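Local coordinates for protein probable amino acid aminotransferase (Mycobacterium tuberculosis, PDB 6Q1S) that belongs to the class IV aminotransferase family and binds 4'-deoxy-4'-aminopyridoxal-5'-phosphate and 2-oxoglutaric acid in a two-subunit assembly, at residues R58-P63 / Y95-E100; D172-S177 / Q248-V253. All blocks are in the same frame, centred on the assembly; numbering follows the deposited sequence.

Interaction 1: R58-P63 / Y95-E100; sequences RLMDLP and YSRGRE
Tyr-95 meets Pro-63 through its hydroxyl: OH donates to the carbonyl O of Pro-63 at 2.5 Å, and that oxygen lies at the edge of the ring, in its plane. So short a distance is best not read as exceptional strength. Chi1 of -172° sets CG anti to the backbone N, and the ring extends toward 58-63 from there. On the way its CE2 passes 4.2 Å from Leu-62 CB, while the hydroxyl also touches the Pro-63 ring, with CB nearest at 3.4 Å. Ser-96 turns its CB away from 58-63; its OG accepts from Gly-98 N in an almost straight bond, an ST turn that shapes the chain leaving the strand, and it is also bonded to Asp-23. Arg-97 adds three N-H bonds to backbone carbonyls, one of them weak. Chi3 of -55° folds NE back from the extended line, and the NH1/NH2 end of the guanidinium points at the loop, edge-on, both nitrogens going to Met-60 O. The bond from NH2 to Met-60 O is the shorter at 2.5 Å, a length to be read with the same reserve, and the straighter at 158°; the oxygen lies in the guanidinium plane. A weak third bond runs from NH1 to Asp-61 O, and Leu-62 CD2 lies 3.9 Å above one guanidinium face, offset toward its rim. The carbonyls that Arg-97 grips belong to the Schellman motif closing helix 46-59, in which Asp-61, with positive phi, is the C-prime residue. Arg-97 NE forms a salt bridge with Asp-30, and Asp-61 OD2 pairs with Arg-163 and Arg-167 of the second subunit. The contact therefore joins the C-terminal end of helix 46-59 to the end of strand 89-96, with Val-32 of the adjacent strand 31-39 packed against Met-60, Leu-62 and Tyr-95.

Interaction 2: D172-S177 / Q248-V253; sequences DVIFVS and QGIWLV
Leu-252 reaches across to Asp-172 and Ile-174, and its side chain shows how two strands meet without pairing. CB starts out toward strand 172-176, and chi1 of -61° puts CG beside the backbone N, anti to the carbonyl carbon. From there the two methyls divide the opposite strand between them. Leu-252 CD1 lies 3.5 Å from Asp-172 CG and touches CB and both carboxylate oxygens of that residue as well, the two side chains meeting tip to tip. Leu-252 CD2 takes the aliphatic neighbour, 4.0 Å from Ile-174 CG1. The spacing of the strands explains why side chains alone bridge them: the segment axes come no closer than 9.3 Å and their directions differ by 101°, far from either a parallel or an antiparallel pairing. Both strands nevertheless belong to one mixed, curled sheet of the class IV aminotransferase fold: 258-265 pairs with 249-254, and 126-132 runs parallel to both 258-265 and 172-176, so two strands lie between the pair. Leu-265 and Val-262 of 258-265 pack against Ile-174 and Leu-252 respectively, so the same strand flanks the contact. Further out, Ile-174 sends CD1 to within 4.1 Å of Ile-250 CG2, crossing it at a slant. The carboxylate beside the leucine methyl is anchored within its own strand: Asp-172 OD1 accepts from Val-173 N at 2.7 Å through its anti lone pair, while OD2 has a long, weak ion pair with Arg-187 of the 2-oxoglutaric acid pocket. Val-253, the residue after Leu-252, touches the bound 4'-deoxy-4'-aminopyridoxal-5'-phosphate.

In the fold
Along the chain both segments of interaction 1 come before those of interaction 2, and the two contacts lie on opposite sides of the chain's centre, their centres 31 Å apart and their nearest atoms about 17 Å apart. They share no sheet: 95-100 leaves a strand of the five-stranded antiparallel sheet, whereas 172-177 and 248-253 both belong to the mixed sheet. The class IV aminotransferase family region takes in all four. Interaction 1 is partly buried and touches the second subunit, as through Asp-61; interaction 2 is fully buried in its own chain. One thus links a helix end to the antiparallel sheet beside the subunit interface, the other packs side chains within the mixed sheet, next to the ligand pocket.

Interaction 1: R58-P63 / Y95-E100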
loop_
_atom_site.group_PDB
_atom_site.type_symbol
_atom_site.label_atom_id
_atom_site.label_comp_id
_atom_site.label_asym_id
_atom_site.label_seq_id
_atom_site.Cartn_x
_atom_site.Cartn_y
_atom_site.Cartn_z
ATOM N N ARG B 58 8.178 11.489 8.948
ATOM C CA ARG B 58 7.347 12.577 9.454
ATOM C C ARG B 58 5.951 12.534 8.849
ATOM O O ARG B 58 4.954 12.719 9.557
ATOM C CB ARG B 58 7.996 13.927 9.149
ATOM C CG ARG B 58 7.296 15.107 9.812
ATOM C CD ARG B 58 7.782 16.435 9.256
ATOM N NE ARG B 58 7.633 16.487 7.804
ATOM C CZ ARG B 58 7.912 17.550 7.056
ATOM N NH1 ARG B 58 8.364 18.664 7.618
ATOM N NH2 ARG B 58 7.744 17.496 5.741
ATOM N N LEU B 59 5.860 12.285 7.542
ATOM C CA LEU B 59 4.565 12.164 6.885
ATOM C C LEU B 59 3.771 10.968 7.383
ATOM O O LEU B 59 2.544 10.949 7.237
ATOM C CB LEU B 59 4.754 12.063 5.372
ATOM C CG LEU B 59 5.278 13.321 4.681
ATOM C CD1 LEU B 59 5.922 12.975 3.349
ATOM C CD2 LEU B 59 4.153 14.325 4.491
ATOM N N MET B 60 4.434 9.974 7.967
ATOM C CA MET B 60 3.774 8.764 8.432
ATOM C C MET B 60 3.613 8.727 9.943
ATOM O O MET B 60 3.250 7.679 10.488
ATOM C CB MET B 60 4.540 7.536 7.949
ATOM C CG MET B 60 4.298 7.237 6.485
ATOM S SD MET B 60 2.783 6.292 6.267
ATOM C CE MET B 60 3.316 4.700 6.878
ATOM N N ASP B 61 3.865 9.846 10.624
ATOM C CA ASP B 61 3.721 9.938 12.077
ATOM C C ASP B 61 4.514 8.838 12.773
ATOM O O ASP B 61 4.067 8.237 13.753
ATOM C CB ASP B 61 2.246 9.907 12.481
ATOM C CG ASP B 61 1.446 11.013 11.825
ATOM O OD1 ASP B 61 1.867 12.187 11.917
ATOM O OD2 ASP B 61 0.403 10.713 11.210
ATOM N N LEU B 62 5.678 8.571 12.256
ATOM C CA LEU B 62 6.663 7.630 12.748
ATOM C C LEU B 62 7.705 8.357 13.584
ATOM O O LEU B 62 7.982 9.537 13.351
ATOM C CB LEU B 62 7.352 6.914 11.583
ATOM C CG LEU B 62 6.582 5.736 10.992
ATOM C CD1 LEU B 62 7.141 5.354 9.633
ATOM C CD2 LEU B 62 6.645 4.558 11.944
ATOM N N PRO B 63 8.288 7.684 14.576
ATOM C CA PRO B 63 9.355 8.317 15.358
ATOM C C PRO B 63 10.475 8.798 14.453
ATOM O O PRO B 63 10.814 8.157 13.455
ATOM C CB PRO B 63 9.822 7.197 16.294
ATOM C CG PRO B 63 8.636 6.300 16.417
ATOM C CD PRO B 63 7.952 6.341 15.080
ATOM N N TYR B 95 11.883 0.519 7.841
ATOM C CA TYR B 95 11.505 1.273 9.036
ATOM C C TYR B 95 9.989 1.175 9.178
ATOM O O TYR B 95 9.247 1.875 8.484
ATOM C CB TYR B 95 11.974 2.721 8.938
ATOM C CG TYR B 95 11.806 3.529 10.206
ATOM C CD1 TYR B 95 12.048 2.966 11.451
ATOM C CD2 TYR B 95 11.433 4.866 10.152
ATOM C CE1 TYR B 95 11.901 3.708 12.611
ATOM C CE2 TYR B 95 11.287 5.616 11.304
ATOM C CZ TYR B 95 11.521 5.034 12.530
ATOM O OH TYR B 95 11.376 5.780 13.679
ATOM N N SER B 96 9.536 0.313 10.082
ATOM C CA SER B 96 8.121 0.041 10.274
ATOM C C SER B 96 7.651 0.564 11.622
ATOM O O SER B 96 8.451 0.841 12.520
ATOM C CB SER B 96 7.842 -1.461 10.183
ATOM O OG SER B 96 6.797 -1.838 11.062
ATOM N N ARG B 97 6.328 0.682 11.757
ATOM C CA ARG B 97 5.739 1.173 12.997
ATOM C C ARG B 97 5.906 0.195 14.153
ATOM O O ARG B 97 5.689 0.585 15.306
ATOM C CB ARG B 97 4.257 1.493 12.782
ATOM C CG ARG B 97 3.690 2.497 13.780
ATOM C CD ARG B 97 2.316 2.996 13.356
ATOM N NE ARG B 97 2.325 3.549 12.004
ATOM C CZ ARG B 97 2.613 4.816 11.716
ATOM N NH1 ARG B 97 2.911 5.671 12.685
ATOM N NH2 ARG B 97 2.597 5.229 10.458
ATOM N N GLY B 98 6.282 -1.047 13.885
ATOM C CA GLY B 98 6.474 -2.019 14.939
ATOM C C GLY B 98 5.308 -2.973 15.071
ATOM O O GLY B 98 4.427 -3.074 14.212
ATOM N N ARG B 99 5.323 -3.704 16.182
ATOM C CA ARG B 99 4.280 -4.678 16.454
ATOM C C ARG B 99 2.987 -3.970 16.848
ATOM O O ARG B 99 2.999 -2.849 17.361
ATOM C CB ARG B 99 4.735 -5.628 17.564
ATOM C CG ARG B 99 5.841 -6.570 17.116
ATOM C CD ARG B 99 6.307 -7.517 18.212
ATOM N NE ARG B 99 5.297 -8.511 18.565
ATOM C CZ ARG B 99 5.476 -9.459 19.478
ATOM N NH1 ARG B 99 6.629 -9.544 20.125
ATOM N NH2 ARG B 99 4.509 -10.330 19.736
ATOM N N GLU B 100 1.862 -4.633 16.588
ATOM C CA GLU B 100 0.569 -4.089 16.982
ATOM C C GLU B 100 0.450 -4.055 18.500
ATOM O O GLU B 100 0.652 -5.071 19.173
ATOM C CB GLU B 100 -0.569 -4.910 16.380
ATOM C CG GLU B 100 -1.949 -4.387 16.745
ATOM C CD GLU B 100 -3.068 -5.217 16.148
ATOM O OE1 GLU B 100 -2.769 -6.166 15.392
ATOM O OE2 GLU B 100 -4.245 -4.920 16.437
#

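Interaction 2: D172-S177 / Q248-V253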
loop_
_atom_site.group_PDB
_atom_site.type_symbol
_atom_site.label_atom_id
_atom_site.label_comp_id
_atom_site.label_asym_id
_atom_site.label_seq_id
_atom_site.Cartn_x
_atom_site.Cartn_y
_atom_site.Cartn_z
ATOM N N ASP B 172 8.051 -1.446 -18.326
ATOM C CA ASP B 172 7.808 -0.493 -17.251
ATOM C C ASP B 172 6.584 0.340 -17.611
ATOM O O ASP B 172 5.918 0.092 -18.622
ATOM C CB ASP B 172 9.043 0.378 -17.008
ATOM C CG ASP B 172 9.225 0.736 -15.546
ATOM O OD1 ASP B 172 8.252 1.205 -14.919
ATOM O OD2 ASP B 172 10.347 0.558 -15.028
ATOM N N VAL B 173 6.291 1.336 -16.780
ATOM C CA VAL B 173 5.082 2.141 -16.904
ATOM C C VAL B 173 5.446 3.593 -16.638
ATOM O O VAL B 173 6.315 3.886 -15.812
ATOM C CB VAL B 173 3.980 1.664 -15.927
ATOM C CG1 VAL B 173 2.843 2.673 -15.833
ATOM C CG2 VAL B 173 3.443 0.314 -16.346
ATOM N N ILE B 174 4.797 4.500 -17.361
ATOM C CA ILE B 174 4.839 5.924 -17.065
ATOM C C ILE B 174 3.428 6.332 -16.669
ATOM O O ILE B 174 2.500 6.253 -17.485
ATOM C CB ILE B 174 5.348 6.748 -18.258
ATOM C CG1 ILE B 174 6.825 6.442 -18.517
ATOM C CG2 ILE B 174 5.152 8.235 -17.994
ATOM C CD1 ILE B 174 7.415 7.214 -19.671
ATOM N N PHE B 175 3.260 6.739 -15.414
ATOM C CA PHE B 175 1.952 7.141 -14.920
ATOM C C PHE B 175 1.580 8.510 -15.469
ATOM O O PHE B 175 2.385 9.446 -15.433
ATOM C CB PHE B 175 1.947 7.177 -13.393
ATOM C CG PHE B 175 1.637 5.856 -12.755
ATOM C CD1 PHE B 175 0.537 5.118 -13.160
ATOM C CD2 PHE B 175 2.447 5.350 -11.754
ATOM C CE1 PHE B 175 0.247 3.904 -12.574
ATOM C CE2 PHE B 175 2.164 4.133 -11.165
ATOM C CZ PHE B 175 1.060 3.409 -11.576
ATOM N N VAL B 176 0.354 8.633 -15.966
ATOM C CA VAL B 176 -0.174 9.906 -16.434
ATOM C C VAL B 176 -1.394 10.240 -15.593
ATOM O O VAL B 176 -2.230 9.371 -15.319
ATOM C CB VAL B 176 -0.530 9.866 -17.935
ATOM C CG1 VAL B 176 -0.832 11.263 -18.446
ATOM C CG2 VAL B 176 0.600 9.233 -18.737
ATOM N N SER B 177 -1.486 11.499 -15.181
ATOM C CA SER B 177 -2.585 11.960 -14.353
ATOM C C SER B 177 -3.868 12.108 -15.169
ATOM O O SER B 177 -3.853 12.151 -16.403
ATOM C CB SER B 177 -2.221 13.288 -13.698
ATOM O OG SER B 177 -2.032 14.300 -14.669
ATOM N N GLN B 248 14.386 14.305 -26.805
ATOM C CA GLN B 248 15.551 13.611 -27.309
ATOM C C GLN B 248 15.736 12.259 -26.638
ATOM O O GLN B 248 16.415 11.386 -27.194
ATOM C CB GLN B 248 16.801 14.461 -27.116
ATOM N N GLY B 249 15.155 12.072 -25.457
ATOM C CA GLY B 249 15.222 10.810 -24.750
ATOM C C GLY B 249 14.338 10.807 -23.522
ATOM O O GLY B 249 14.073 11.865 -22.946
ATOM N N ILE B 250 13.865 9.631 -23.122
ATOM C CA ILE B 250 13.126 9.453 -21.879
ATOM C C ILE B 250 13.859 8.402 -21.064
ATOM O O ILE B 250 14.283 7.376 -21.603
ATOM C CB ILE B 250 11.661 9.026 -22.108
ATOM C CG1 ILE B 250 10.994 9.880 -23.186
ATOM C CG2 ILE B 250 10.872 9.101 -20.809
ATOM C CD1 ILE B 250 9.624 9.361 -23.580
ATOM N N TRP B 251 14.005 8.655 -19.769
ATOM C CA TRP B 251 14.659 7.716 -18.874
ATOM C C TRP B 251 13.823 7.532 -17.621
ATOM O O TRP B 251 13.206 8.481 -17.127
ATOM C CB TRP B 251 16.057 8.191 -18.482
ATOM C CG TRP B 251 16.976 8.339 -19.640
ATOM C CD1 TRP B 251 17.841 7.407 -20.128
ATOM C CD2 TRP B 251 17.120 9.494 -20.468
ATOM N NE1 TRP B 251 18.520 7.912 -21.209
ATOM C CE2 TRP B 251 18.095 9.193 -21.440
ATOM C CE3 TRP B 251 16.520 10.756 -20.483
ATOM C CZ2 TRP B 251 18.483 10.107 -22.413
ATOM C CZ3 TRP B 251 16.906 11.660 -21.447
ATOM C CH2 TRP B 251 17.878 11.333 -22.400
ATOM N N LEU B 252 13.809 6.306 -17.119
ATOM C CA LEU B 252 13.197 5.984 -15.836
ATOM C C LEU B 252 14.342 5.877 -14.837
ATOM O O LEU B 252 15.073 4.883 -14.811
ATOM C CB LEU B 252 12.379 4.704 -15.935
ATOM C CG LEU B 252 11.245 4.829 -16.953
ATOM C CD1 LEU B 252 10.563 3.501 -17.152
ATOM C CD2 LEU B 252 10.245 5.888 -16.509
ATOM N N VAL B 253 14.507 6.918 -14.029
ATOM C CA VAL B 253 15.655 7.059 -13.145
ATOM C C VAL B 253 15.283 6.604 -11.742
ATOM O O VAL B 253 14.207 6.938 -11.230
ATOM C CB VAL B 253 16.153 8.517 -13.145
ATOM C CG1 VAL B 253 17.501 8.620 -12.477
ATOM C CG2 VAL B 253 16.220 9.048 -14.571
#